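Local coordinates for protein putative aminotransferase (Actinomadura melliaura, PDB 4ZWV) that probably transfers an amino group to a sugar intermediate, using pyridoxal 5'-phosphate as cofactor, in the biosynthesis of the aminopentose of the indolocarbazole AT2433, at residues Val101-Ala106 with Pro338-Val343; Glu281-Ser286 with Asp297-Asp302; Leu82-Thr87 with Leu319-Asn324. All coordinates share one frame; numbering follows the deposited sequence. Where two conformers were deposited one is given.

Contact 1: residues Val101-Ala106 with Pro338-Val343; sequences VDVDPA and PGLDSV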
ATOM      1  N   VAL A 101      19.916   2.426  17.036  1.00 10.95           N
ATOM      2  CA  VAL A 101      19.968   2.637  18.476  1.00 12.02           C
ATOM      3  C   VAL A 101      19.901   1.276  19.161  1.00 10.05           C
ATOM      4  O   VAL A 101      19.171   0.376  18.716  1.00 12.47           O
ATOM      5  CB  VAL A 101      18.812   3.539  18.957  1.00 11.54           C
ATOM      6  CG1 VAL A 101      18.929   3.849  20.459  1.00 11.36           C
ATOM      7  CG2 VAL A 101      18.802   4.838  18.155  1.00 13.07           C
ATOM      8  N   ASP A 102      20.671   1.137  20.232  1.00 11.00           N
ATOM      9  CA  ASP A 102      20.766  -0.118  20.958  1.00 12.73           C
ATOM     10  C   ASP A 102      19.473  -0.421  21.696  1.00 12.66           C
ATOM     11  O   ASP A 102      18.557   0.409  21.771  1.00 13.07           O
ATOM     12  CB  ASP A 102      21.936  -0.058  21.940  1.00 12.13           C
ATOM     13  CG  ASP A 102      22.568  -1.417  22.215  1.00 14.17           C
ATOM     14  OD1 ASP A 102      21.971  -2.461  21.869  1.00 13.98           O
ATOM     15  OD2 ASP A 102      23.685  -1.414  22.771  1.00 15.92           O
ATOM     16  N   VAL A 103      19.420  -1.630  22.236  1.00 12.19           N
ATOM     17  CA  VAL A 103      18.281  -2.145  22.971  1.00 14.43           C
ATOM     18  C   VAL A 103      18.617  -2.277  24.457  1.00 14.08           C
ATOM     19  O   VAL A 103      19.716  -2.709  24.813  1.00 16.32           O
ATOM     20  CB  VAL A 103      17.863  -3.514  22.398  1.00 13.56           C
ATOM     21  CG1 VAL A 103      16.797  -4.163  23.239  1.00 17.61           C
ATOM     22  CG2 VAL A 103      17.389  -3.362  20.948  1.00 13.93           C
ATOM     23  N   ASP A 104      17.676  -1.897  25.321  1.00 12.91           N
ATOM     24  CA  ASP A 104      17.806  -2.122  26.756  1.00 14.36           C
ATOM     25  C   ASP A 104      17.555  -3.605  27.044  1.00 14.46           C
ATOM     26  O   ASP A 104      16.453  -4.092  26.815  1.00 14.16           O
ATOM     27  CB  ASP A 104      16.808  -1.240  27.520  1.00 16.23           C
ATOM     28  CG  ASP A 104      16.900  -1.408  29.033  1.00 24.17           C
ATOM     29  OD1 ASP A 104      17.718  -2.217  29.513  1.00 22.59           O
ATOM     30  OD2 ASP A 104      16.135  -0.727  29.746  1.00 31.54           O
ATOM     31  N   PRO A 105      18.576  -4.325  27.542  1.00 15.67           N
ATOM     32  CA  PRO A 105      18.405  -5.761  27.802  1.00 17.73           C
ATOM     33  C   PRO A 105      17.283  -6.072  28.790  1.00 17.29           C
ATOM     34  O   PRO A 105      16.728  -7.172  28.747  1.00 20.86           O
ATOM     35  CB  PRO A 105      19.757  -6.180  28.393  1.00 19.06           C
ATOM     36  CG  PRO A 105      20.721  -5.155  27.913  1.00 24.45           C
ATOM     37  CD  PRO A 105      19.947  -3.871  27.825  1.00 15.54           C
ATOM     38  N   ALA A 106      16.957  -5.120  29.660  1.00 17.59           N
ATOM     39  CA  ALA A 106      15.942  -5.350  30.687  1.00 19.91           C
ATOM     40  C   ALA A 106      14.508  -5.247  30.170  1.00 21.41           C
ATOM     41  O   ALA A 106      13.584  -5.752  30.809  1.00 23.41           O
ATOM     42  CB  ALA A 106      16.143  -4.373  31.846  1.00 20.52           C
ATOM     43  N   PRO A 338      26.065  -3.478  21.737  1.00 14.61           N
ATOM     44  CA  PRO A 338      26.408  -4.488  22.740  1.00 14.37           C
ATOM     45  C   PRO A 338      25.211  -4.887  23.612  1.00 14.79           C
ATOM     46  O   PRO A 338      25.164  -6.031  24.070  1.00 16.69           O
ATOM     47  CB  PRO A 338      27.497  -3.805  23.574  1.00 18.44           C
ATOM     48  CG  PRO A 338      27.286  -2.352  23.365  1.00 17.14           C
ATOM     49  CD  PRO A 338      26.777  -2.209  21.954  1.00 14.05           C
ATOM     50  N   GLY A 339      24.269  -3.973  23.830  1.00 13.25           N
ATOM     51  CA  GLY A 339      23.075  -4.302  24.598  1.00 13.47           C
ATOM     52  C   GLY A 339      22.269  -5.383  23.896  1.00 13.13           C
ATOM     53  O   GLY A 339      21.933  -6.413  24.476  1.00 14.87           O
ATOM     54  N   LEU A 340      21.972  -5.150  22.625  1.00 12.29           N
ATOM     55  CA  LEU A 340      21.252  -6.143  21.838  1.00 12.07           C
ATOM     56  C   LEU A 340      22.053  -7.441  21.728  1.00 14.86           C
ATOM     57  O   LEU A 340      21.491  -8.530  21.847  1.00 14.69           O
ATOM     58  CB  LEU A 340      20.924  -5.587  20.451  1.00 11.88           C
ATOM     59  CG  LEU A 340      20.165  -6.514  19.500  1.00 12.62           C
ATOM     60  CD1 LEU A 340      18.933  -7.095  20.202  1.00 12.88           C
ATOM     61  CD2 LEU A 340      19.767  -5.759  18.234  1.00 14.26           C
ATOM     62  N   ASP A 341      23.360  -7.329  21.498  1.00 13.97           N
ATOM     63  CA  ASP A 341      24.222  -8.511  21.423  1.00 13.74           C
ATOM     64  C   ASP A 341      24.091  -9.376  22.681  1.00 18.42           C
ATOM     65  O   ASP A 341      24.141 -10.604  22.602  1.00 17.75           O
ATOM     66  CB  ASP A 341      25.697  -8.124  21.234  1.00 15.47           C
ATOM     67  CG  ASP A 341      25.990  -7.505  19.878  1.00 18.80           C
ATOM     68  OD1 ASP A 341      25.182  -7.670  18.937  1.00 18.37           O
ATOM     69  OD2 ASP A 341      27.055  -6.861  19.758  1.00 20.85           O
ATOM     70  N   SER A 342      23.920  -8.740  23.838  1.00 15.95           N
ATOM     71  CA  SER A 342      23.921  -9.484  25.103  1.00 17.58           C
ATOM     72  C   SER A 342      22.633 -10.276  25.329  1.00 16.24           C
ATOM     73  O   SER A 342      22.590 -11.133  26.217  1.00 19.31           O
ATOM     74  CB  SER A 342      24.153  -8.541  26.292  1.00 16.08           C
ATOM     75  OG  SER A 342      22.988  -7.792  26.596  1.00 17.11           O
ATOM     76  N   VAL A 343      21.597 -10.006  24.536  1.00 15.58           N
ATOM     77  CA  VAL A 343      20.336 -10.727  24.693  1.00 16.35           C
ATOM     78  C   VAL A 343      19.837 -11.442  23.431  1.00 13.88           C
ATOM     79  O   VAL A 343      18.929 -12.277  23.501  1.00 15.78           O
ATOM     80  CB  VAL A 343      19.207  -9.783  25.176  1.00 17.76           C
ATOM     81  CG1 VAL A 343      19.480  -9.309  26.595  1.00 19.77           C
ATOM     82  CG2 VAL A 343      19.035  -8.601  24.223  1.00 17.35           C
TER

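Contact 2: residues Glu281-Ser286 with Asp297-Asp302; sequences ELLQRS and DVKVDD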
ATOM      1  N   GLU A 281      15.228 -16.273  32.347  1.00 17.60           N
ATOM      2  CA  GLU A 281      15.131 -14.953  32.948  1.00 18.08           C
ATOM      3  C   GLU A 281      13.897 -14.238  32.412  1.00 18.73           C
ATOM      4  O   GLU A 281      13.686 -14.175  31.205  1.00 18.08           O
ATOM      5  CB  GLU A 281      16.401 -14.147  32.663  1.00 25.95           C
ATOM      6  CG  GLU A 281      16.479 -12.818  33.392  1.00 35.72           C
ATOM      7  CD  GLU A 281      17.786 -12.094  33.128  1.00 43.12           C
ATOM      8  OE1 GLU A 281      18.447 -12.411  32.117  1.00 43.72           O
ATOM      9  OE2 GLU A 281      18.147 -11.206  33.928  1.00 50.75           O
ATOM     10  N   LEU A 282      13.069 -13.730  33.318  1.00 20.41           N
ATOM     11  CA  LEU A 282      11.891 -12.964  32.936  1.00 18.82           C
ATOM     12  C   LEU A 282      12.237 -11.496  32.701  1.00 18.17           C
ATOM     13  O   LEU A 282      13.254 -11.002  33.194  1.00 21.61           O
ATOM     14  CB  LEU A 282      10.822 -13.066  34.027  1.00 20.20           C
ATOM     15  CG  LEU A 282      10.310 -14.462  34.392  1.00 22.00           C
ATOM     16  CD1 LEU A 282       9.326 -14.371  35.542  1.00 28.57           C
ATOM     17  CD2 LEU A 282       9.660 -15.131  33.193  1.00 23.89           C
ATOM     18  N   LEU A 283      11.406 -10.812  31.921  0.62 16.73           N
ATOM     19  CA  LEU A 283      11.538  -9.369  31.766  0.62 17.83           C
ATOM     20  C   LEU A 283      10.729  -8.674  32.865  0.62 21.58           C
ATOM     21  O   LEU A 283       9.565  -9.001  33.085  0.62 26.69           O
ATOM     22  CB  LEU A 283      11.070  -8.931  30.378  0.62 16.94           C
ATOM     23  CG  LEU A 283      12.010  -9.361  29.250  0.62 20.19           C
ATOM     24  CD1 LEU A 283      11.368  -9.148  27.902  0.62 25.28           C
ATOM     25  CD2 LEU A 283      13.331  -8.607  29.343  0.62 20.87           C
ATOM     26  N   GLN A 284      11.344  -7.720  33.550  1.00 27.63           N
ATOM     27  CA  GLN A 284      10.656  -6.975  34.604  1.00 30.35           C
ATOM     28  C   GLN A 284       9.944  -5.755  34.018  1.00 25.24           C
ATOM     29  O   GLN A 284      10.587  -4.866  33.474  1.00 33.13           O
ATOM     30  CB  GLN A 284      11.642  -6.544  35.696  1.00 36.87           C
ATOM     31  CG  GLN A 284      12.342  -7.697  36.408  1.00 44.34           C
ATOM     32  CD  GLN A 284      11.383  -8.569  37.195  1.00 53.21           C
ATOM     33  OE1 GLN A 284      11.308  -9.781  36.984  1.00 57.08           O
ATOM     34  NE2 GLN A 284      10.641  -7.953  38.110  1.00 54.14           N
ATOM     35  N   ARG A 285       8.618  -5.726  34.124  1.00 22.73           N
ATOM     36  CA  ARG A 285       7.820  -4.648  33.535  1.00 20.48           C
ATOM     37  C   ARG A 285       7.395  -3.640  34.600  1.00 20.39           C
ATOM     38  O   ARG A 285       7.116  -4.006  35.731  1.00 24.70           O
ATOM     39  CB  ARG A 285       6.589  -5.205  32.825  1.00 21.94           C
ATOM     40  CG  ARG A 285       6.884  -6.315  31.823  1.00 20.09           C
ATOM     41  CD  ARG A 285       7.904  -5.884  30.795  1.00 19.74           C
ATOM     42  NE  ARG A 285       7.919  -6.805  29.662  1.00 18.57           N
ATOM     43  CZ  ARG A 285       8.679  -6.646  28.588  1.00 23.95           C
ATOM     44  NH1 ARG A 285       9.487  -5.600  28.500  1.00 20.41           N
ATOM     45  NH2 ARG A 285       8.618  -7.528  27.601  1.00 24.78           N
ATOM     46  N   SER A 286       7.344  -2.369  34.221  1.00 17.22           N
ATOM     47  CA  SER A 286       7.030  -1.301  35.166  1.00 18.37           C
ATOM     48  C   SER A 286       5.532  -1.189  35.421  1.00 18.35           C
ATOM     49  O   SER A 286       4.736  -1.338  34.495  1.00 18.34           O
ATOM     50  CB  SER A 286       7.568   0.025  34.638  1.00 21.75           C
ATOM     51  OG  SER A 286       7.189   1.092  35.489  1.00 28.12           O
ATOM     52  N   ASP A 297       7.829 -12.471  26.051  1.00 15.62           N
ATOM     53  CA  ASP A 297       9.268 -12.686  25.902  1.00 14.75           C
ATOM     54  C   ASP A 297       9.937 -13.188  27.176  1.00 15.72           C
ATOM     55  O   ASP A 297       9.616 -12.745  28.285  1.00 17.06           O
ATOM     56  CB  ASP A 297       9.966 -11.397  25.470  1.00 15.69           C
ATOM     57  CG  ASP A 297       9.776 -11.093  23.997  1.00 23.76           C
ATOM     58  OD1 ASP A 297       9.176 -11.929  23.293  1.00 22.37           O
ATOM     59  OD2 ASP A 297      10.250 -10.028  23.547  1.00 22.17           O
ATOM     60  N   VAL A 298      10.885 -14.107  27.005  1.00 14.28           N
ATOM     61  CA  VAL A 298      11.807 -14.495  28.070  1.00 14.53           C
ATOM     62  C   VAL A 298      13.215 -14.583  27.491  1.00 14.76           C
ATOM     63  O   VAL A 298      13.401 -14.476  26.280  1.00 13.79           O
ATOM     64  CB  VAL A 298      11.422 -15.843  28.723  1.00 16.93           C
ATOM     65  CG1 VAL A 298      10.045 -15.751  29.382  1.00 16.33           C
ATOM     66  CG2 VAL A 298      11.447 -16.968  27.707  1.00 16.28           C
ATOM     67  N   LYS A 299      14.205 -14.753  28.354  1.00 16.08           N
ATOM     68  CA  LYS A 299      15.577 -14.951  27.903  1.00 15.94           C
ATOM     69  C   LYS A 299      16.091 -16.261  28.478  1.00 15.70           C
ATOM     70  O   LYS A 299      15.966 -16.492  29.675  1.00 18.91           O
ATOM     71  CB  LYS A 299      16.456 -13.769  28.326  1.00 16.49           C
ATOM     72  CG  LYS A 299      16.065 -12.451  27.646  1.00 15.55           C
ATOM     73  CD  LYS A 299      16.836 -11.246  28.204  1.00 16.46           C
ATOM     74  CE  LYS A 299      16.403 -10.911  29.619  1.00 19.76           C
ATOM     75  NZ  LYS A 299      17.077  -9.686  30.157  1.00 23.40           N
ATOM     76  N   VAL A 300      16.654 -17.127  27.635  1.00 17.20           N
ATOM     77  CA  VAL A 300      17.092 -18.442  28.110  1.00 16.82           C
ATOM     78  C   VAL A 300      18.541 -18.791  27.775  1.00 18.61           C
ATOM     79  O   VAL A 300      19.084 -18.351  26.754  1.00 20.12           O
ATOM     80  CB  VAL A 300      16.194 -19.582  27.543  1.00 19.61           C
ATOM     81  CG1 VAL A 300      14.763 -19.438  28.033  1.00 18.63           C
ATOM     82  CG2 VAL A 300      16.236 -19.612  26.021  1.00 19.78           C
ATOM     83  N   ASP A 301      19.151 -19.577  28.659  1.00 19.12           N
ATOM     84  CA  ASP A 301      20.427 -20.236  28.401  1.00 18.76           C
ATOM     85  C   ASP A 301      20.195 -21.472  27.540  1.00 23.14           C
ATOM     86  O   ASP A 301      19.124 -22.080  27.610  1.00 21.96           O
ATOM     87  CB  ASP A 301      21.106 -20.643  29.705  1.00 23.79           C
ATOM     88  CG  ASP A 301      21.375 -19.469  30.619  1.00 28.36           C
ATOM     89  OD1 ASP A 301      21.491 -18.333  30.121  1.00 33.91           O
ATOM     90  OD2 ASP A 301      21.474 -19.692  31.844  1.00 39.88           O
ATOM     91  N   ASP A 302      21.204 -21.849  26.753  0.61 21.68           N
ATOM     92  CA  ASP A 302      21.124 -23.005  25.848  0.61 23.03           C
ATOM     93  C   ASP A 302      19.839 -22.971  25.030  0.61 21.16           C
ATOM     94  O   ASP A 302      19.052 -23.919  25.038  0.61 21.50           O
ATOM     95  CB  ASP A 302      21.214 -24.326  26.616  0.61 24.26           C
ATOM     96  CG  ASP A 302      21.572 -25.507  25.713  0.61 26.70           C
ATOM     97  OD1 ASP A 302      21.719 -25.309  24.485  0.61 26.18           O
ATOM     98  OD2 ASP A 302      21.688 -26.639  26.231  0.61 26.21           O
TER
HETATM   99  O   HOH W   1      19.936  -9.923  30.226  1.00 29.48           O
HETATM  100  O   HOH W   2      15.409  -9.249  32.473  1.00 24.14           O
HETATM  101  O   HOH W   3       8.994 -12.009  30.896  1.00 21.16           O
HETATM  102  O   HOH W   4       9.553  -7.859  25.009  1.00 26.44           O
HETATM  103  O   HOH W   5       6.765  -9.817  27.551  1.00 28.58           O

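Contact 3: residues Leu82-Thr87 with Leu319-Asn324; sequences LTFEAT and LVSRRN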
ATOM      1  N   LEU A  82      15.640  -4.112  16.585  1.00 11.03           N
ATOM      2  CA  LEU A  82      14.799  -5.151  17.165  1.00 11.45           C
ATOM      3  C   LEU A  82      13.345  -4.757  16.940  1.00 10.75           C
ATOM      4  O   LEU A  82      12.646  -4.271  17.840  1.00 12.19           O
ATOM      5  CB  LEU A  82      15.117  -5.351  18.644  1.00 11.97           C
ATOM      6  CG  LEU A  82      14.386  -6.543  19.272  1.00 13.04           C
ATOM      7  CD1 LEU A  82      14.823  -7.839  18.604  1.00 15.25           C
ATOM      8  CD2 LEU A  82      14.634  -6.612  20.765  1.00 14.11           C
ATOM      9  N   THR A  83      12.889  -4.974  15.715  0.62  9.59           N
ATOM     10  CA  THR A  83      11.515  -4.692  15.348  0.62 12.09           C
ATOM     11  C   THR A  83      11.204  -5.434  14.063  0.62  9.37           C
ATOM     12  O   THR A  83      12.079  -6.101  13.495  0.62 10.34           O
ATOM     13  CB  THR A  83      11.262  -3.177  15.171  0.62 11.26           C
ATOM     14  OG1 THR A  83       9.878  -2.944  14.867  0.62 10.74           O
ATOM     15  CG2 THR A  83      12.130  -2.610  14.068  0.62 13.78           C
ATOM     16  N   PHE A  84       9.955  -5.340  13.620  1.00 10.27           N
ATOM     17  CA  PHE A  84       9.571  -5.922  12.343  1.00  9.89           C
ATOM     18  C   PHE A  84      10.167  -5.036  11.252  1.00 10.70           C
ATOM     19  O   PHE A  84      10.300  -3.822  11.431  1.00 10.36           O
ATOM     20  CB  PHE A  84       8.051  -6.027  12.205  1.00 10.14           C
ATOM     21  CG  PHE A  84       7.606  -6.637  10.907  1.00 10.58           C
ATOM     22  CD1 PHE A  84       7.988  -7.926  10.573  1.00 15.07           C
ATOM     23  CD2 PHE A  84       6.804  -5.923  10.028  1.00 10.71           C
ATOM     24  CE1 PHE A  84       7.586  -8.502   9.380  1.00 18.32           C
ATOM     25  CE2 PHE A  84       6.395  -6.494   8.831  1.00 11.78           C
ATOM     26  CZ  PHE A  84       6.789  -7.786   8.507  1.00 16.41           C
ATOM     27  N   GLU A  85      10.525  -5.644  10.124  1.00  8.91           N
ATOM     28  CA  GLU A  85      11.267  -4.937   9.081  1.00  9.50           C
ATOM     29  C   GLU A  85      10.555  -3.685   8.566  1.00 10.44           C
ATOM     30  O   GLU A  85      11.212  -2.725   8.161  1.00 10.03           O
ATOM     31  CB  GLU A  85      11.563  -5.876   7.910  1.00  9.57           C
ATOM     32  CG  GLU A  85      12.750  -6.822   8.130  1.00 11.57           C
ATOM     33  CD  GLU A  85      12.408  -8.064   8.951  1.00 11.93           C
ATOM     34  OE1 GLU A  85      11.259  -8.205   9.430  1.00 11.93           O
ATOM     35  OE2 GLU A  85      13.306  -8.923   9.091  1.00 12.32           O
ATOM     36  N   ALA A  86       9.227  -3.690   8.582  1.00  9.57           N
ATOM     37  CA  ALA A  86       8.456  -2.536   8.112  1.00 10.63           C
ATOM     38  C   ALA A  86       8.895  -1.222   8.748  1.00  8.50           C
ATOM     39  O   ALA A  86       8.955  -0.198   8.070  1.00  9.91           O
ATOM     40  CB  ALA A  86       6.975  -2.751   8.377  1.00 11.63           C
ATOM     41  N   THR A  87       9.193  -1.253  10.047  1.00  9.03           N
ATOM     42  CA  THR A  87       9.583  -0.049  10.773  1.00  9.39           C
ATOM     43  C   THR A  87      10.754   0.633  10.093  1.00  8.67           C
ATOM     44  O   THR A  87      10.771   1.844   9.866  1.00 10.82           O
ATOM     45  CB  THR A  87       9.994  -0.381  12.216  1.00  9.98           C
ATOM     46  OG1 THR A  87       8.942  -1.119  12.852  1.00 12.27           O
ATOM     47  CG2 THR A  87      10.285   0.894  12.996  1.00 12.14           C
ATOM     48  N   LEU A 319      11.538 -16.103  17.332  1.00 15.91           N
ATOM     49  CA  LEU A 319      11.664 -14.686  17.057  1.00 16.66           C
ATOM     50  C   LEU A 319      10.481 -14.176  16.249  1.00 16.96           C
ATOM     51  O   LEU A 319       9.945 -14.885  15.400  1.00 18.37           O
ATOM     52  CB  LEU A 319      12.956 -14.414  16.287  1.00 16.89           C
ATOM     53  CG  LEU A 319      14.274 -14.770  16.963  1.00 16.77           C
ATOM     54  CD1 LEU A 319      15.412 -14.701  15.952  1.00 23.50           C
ATOM     55  CD2 LEU A 319      14.522 -13.814  18.114  1.00 19.12           C
ATOM     56  N   VAL A 320      10.094 -12.933  16.506  1.00 15.65           N
ATOM     57  CA  VAL A 320       9.125 -12.246  15.673  1.00 14.96           C
ATOM     58  C   VAL A 320       9.783 -11.887  14.335  1.00 17.11           C
ATOM     59  O   VAL A 320       9.174 -12.013  13.274  1.00 19.74           O
ATOM     60  CB  VAL A 320       8.581 -10.985  16.390  1.00 18.37           C
ATOM     61  CG1 VAL A 320       7.658 -10.189  15.469  1.00 22.57           C
ATOM     62  CG2 VAL A 320       7.862 -11.380  17.677  1.00 22.06           C
ATOM     63  N   SER A 321      11.024 -11.416  14.407  0.67 13.61           N
ATOM     64  CA  SER A 321      11.821 -11.081  13.231  0.67 15.24           C
ATOM     65  C   SER A 321      13.303 -11.290  13.511  0.67 11.24           C
ATOM     66  O   SER A 321      13.720 -11.358  14.665  0.67 15.99           O
ATOM     67  CB  SER A 321      11.594  -9.625  12.802  0.67 18.60           C
ATOM     68  OG  SER A 321      10.342  -9.462  12.158  0.67 26.03           O
ATOM     69  N   ARG A 322      14.095 -11.376  12.450  1.00 13.40           N
ATOM     70  CA  ARG A 322      15.548 -11.274  12.574  1.00 12.29           C
ATOM     71  C   ARG A 322      15.900  -9.821  12.917  1.00 12.66           C
ATOM     72  O   ARG A 322      15.267  -8.898  12.398  1.00 14.04           O
ATOM     73  CB  ARG A 322      16.237 -11.706  11.277  1.00 14.10           C
ATOM     74  CG  ARG A 322      17.746 -11.679  11.341  1.00 13.14           C
ATOM     75  CD  ARG A 322      18.377 -12.055  10.001  1.00 14.59           C
ATOM     76  NE  ARG A 322      19.826 -12.179  10.130  1.00 15.70           N
ATOM     77  CZ  ARG A 322      20.630 -12.678   9.197  1.00 20.80           C
ATOM     78  NH1 ARG A 322      20.126 -13.120   8.055  1.00 24.23           N
ATOM     79  NH2 ARG A 322      21.939 -12.735   9.411  1.00 21.90           N
ATOM     80  N   ARG A 323      16.884  -9.602  13.788  1.00 11.52           N
ATOM     81  CA  ARG A 323      17.332  -8.226  14.031  1.00 11.08           C
ATOM     82  C   ARG A 323      17.687  -7.567  12.690  1.00 10.56           C
ATOM     83  O   ARG A 323      18.443  -8.137  11.892  1.00 11.29           O
ATOM     84  CB  ARG A 323      18.520  -8.189  15.011  1.00 12.13           C
ATOM     85  CG  ARG A 323      19.732  -9.025  14.605  1.00 11.25           C
ATOM     86  CD  ARG A 323      20.816  -9.014  15.699  1.00 15.14           C
ATOM     87  NE  ARG A 323      21.508  -7.728  15.781  1.00 13.27           N
ATOM     88  CZ  ARG A 323      22.454  -7.465  16.675  1.00 13.05           C
ATOM     89  NH1 ARG A 323      22.804  -8.397  17.560  1.00 15.01           N
ATOM     90  NH2 ARG A 323      23.041  -6.276  16.692  1.00 14.00           N
ATOM     91  N   ASN A 324      17.120  -6.385  12.426  1.00 10.48           N
ATOM     92  CA  ASN A 324      17.105  -5.855  11.056  1.00 10.68           C
ATOM     93  C   ASN A 324      18.489  -5.412  10.584  1.00  9.68           C
ATOM     94  O   ASN A 324      18.746  -5.336   9.376  1.00 11.85           O
ATOM     95  CB  ASN A 324      16.156  -4.657  10.919  1.00 11.15           C
ATOM     96  CG  ASN A 324      14.685  -4.986  11.194  1.00 11.64           C
ATOM     97  OD1 ASN A 324      13.851  -4.088  11.128  1.00 11.17           O
ATOM     98  ND2 ASN A 324      14.364  -6.237  11.526  1.00 11.50           N
TER
HETATM   99  O   HOH W   6      13.777  -8.084  15.244  1.00 27.22           O
HETATM  100  O   HOH W   7       9.958 -10.759   9.979  1.00 26.51           O

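Contact 1: residues Val101-Ala106 with Pro338-Val343
The carboxylate of Asp102 grips the first turn of helix 338-344. From CB, the chain sets CG anti to the backbone N (chi1 -151°), 3.5 Å from Gly339 N. Beyond it the two oxygens divide the work: OD2 accepts from Gly339 N at 2.8 Å, and OD1 accepts from Leu340 N at the same 2.8 Å. Both are met on the syn side, close to the carboxylate plane. On its anti side OD1 also receives Val103 N, which ties the loop's own backbone to the group. An alanine here would probably leave these three amides without their acceptor and the helix start less firmly fixed to the loop. Gly339 suits its place because a side-chain carbon would run into Val103 O. Apolar contacts continue the interface: Val103 CG2 lies 4.1 Å from Leu340 CD1, and Pro105 CB rests 3.6 Å from Val343 CG1, the rigid ring giving a compact surface for the branched valine. In the manner of a capping acid, a carboxylate from elsewhere in the chain accepts first-turn amides that have no partner within the helix; here it comes from the loop after strand 97-100, at the border of the seven-stranded sheet of a fold type I aminotransferase.

Contact 2: residues Glu281-Ser286 with Asp297-Asp302
Glu281 and Lys299 run their side chains alongside each other in the same direction, as an antiparallel hydrogen-bonded pair in the three-stranded sheet where strand 296-300 runs between 280-282 and 347-350. Their backbones exchange two bonds, Glu281 N to Lys299 O at 2.8 Å and Lys299 N to Glu281 O at 3.0 Å. The glutamate chain is extended, while the lysine turns at chi3 (-70°), which swings CE to 3.6 Å from Glu281 OE1. The resulting salt bridge from NZ is long, and each charge has a stronger partner elsewhere: OE1 pairs with Arg346, and NZ donates to Pro105 O. Two waters also accept from NZ, one of them donating to Leu282 O; with Pro105 O they give the ammonium three acceptors, and a lysine suits the place because its long chain carries the charge out to them. Leu282 and Val298 also run alongside each other, but on the other face of the sheet, where CD2 of the leucine touches CG1 of the valine at 3.9 Å.

Leu283, in the conformer described, instead crosses Lys299 at about a right angle, with CD2 beside CE, and runs alongside Asp297. Its CB sits over the centre of one face of the Arg285 guanidinium. Asp297 OD1 bonds to Ser349, and OD2 is linked to the arginine by an ordered water. That water, in the guanidinium plane, accepts from Arg285 NH2 at 2.8 Å and donates to Asp297 OD2 at 2.7 Å.

Contact 3: residues Leu82-Thr87 with Leu319-Asn324
Asn324 packs its amide against the backbone of Thr83 and the side chain of Glu85, and this is the close-fitting half of the contact. Its ND2 donates to Arg322 O at 2.9 Å, nearly along the C=O axis and in the amide plane, and makes a second, weak bond to Thr83 O at 3.0 Å. These acceptors belong to different segments, so one amide nitrogen links the two loops. OD1 lies 3.4 Å from Glu85 CA and takes its bond from Asn88. An asparagine fits because it offers a donor and an acceptor on one short, flat group. The Glu85 chain bends at chi2 (81°), which brings CD back to 3.7 Å from Asn324 ND2, with carboxylate and amide planes only 19° apart.

In this fold type I aminotransferase, residues 82-87 lead from strand 76-79 of the large sheet into helix 85-93, beside the cofactor site and the second subunit. The Phe84 side chain lies about 5 Å from those of Thr58 and His164, both pyridoxal 5'-phosphate-binding residues, and its ring meets Tyr217 of the second subunit edge-to-face. Glu85 OE2 bonds to His327 and to Tyr230 of the second subunit.

At the Ser321 end, by contrast, water does part of the joining. In the conformer described, the serine hydroxyl comes to the edge of the Phe84 ring, OG lying 3.2 Å from CD1 and in the ring plane. A water joins the serine to the glutamate, standing 2.6 Å from Ser321 OG and donating to Glu85 OE1 at 2.9 Å.

Along the chain the segments come in the order 82-87, 101-106, 281-286, 297-302, 319-324, 338-343, so contacts 1 and 3 cross and contact 2 is nested inside both. Contact 1 has its centre about 13 Å from that of contact 2 and about 14 Å from that of contact 3; the centres of contacts 2 and 3 are about 18 Å apart. Contact 1 touches both neighbours, while contacts 2 and 3 do not meet. A salt bridge from Asp341 to Arg323 joins contact 1 to contact 3. Contacts 1 and 3 tie loops after strands 97-100 and 76-79 of the large sheet to the C-terminal part, while contact 2 lies within the three-stranded sheet; contact 3 alone reaches the second subunit.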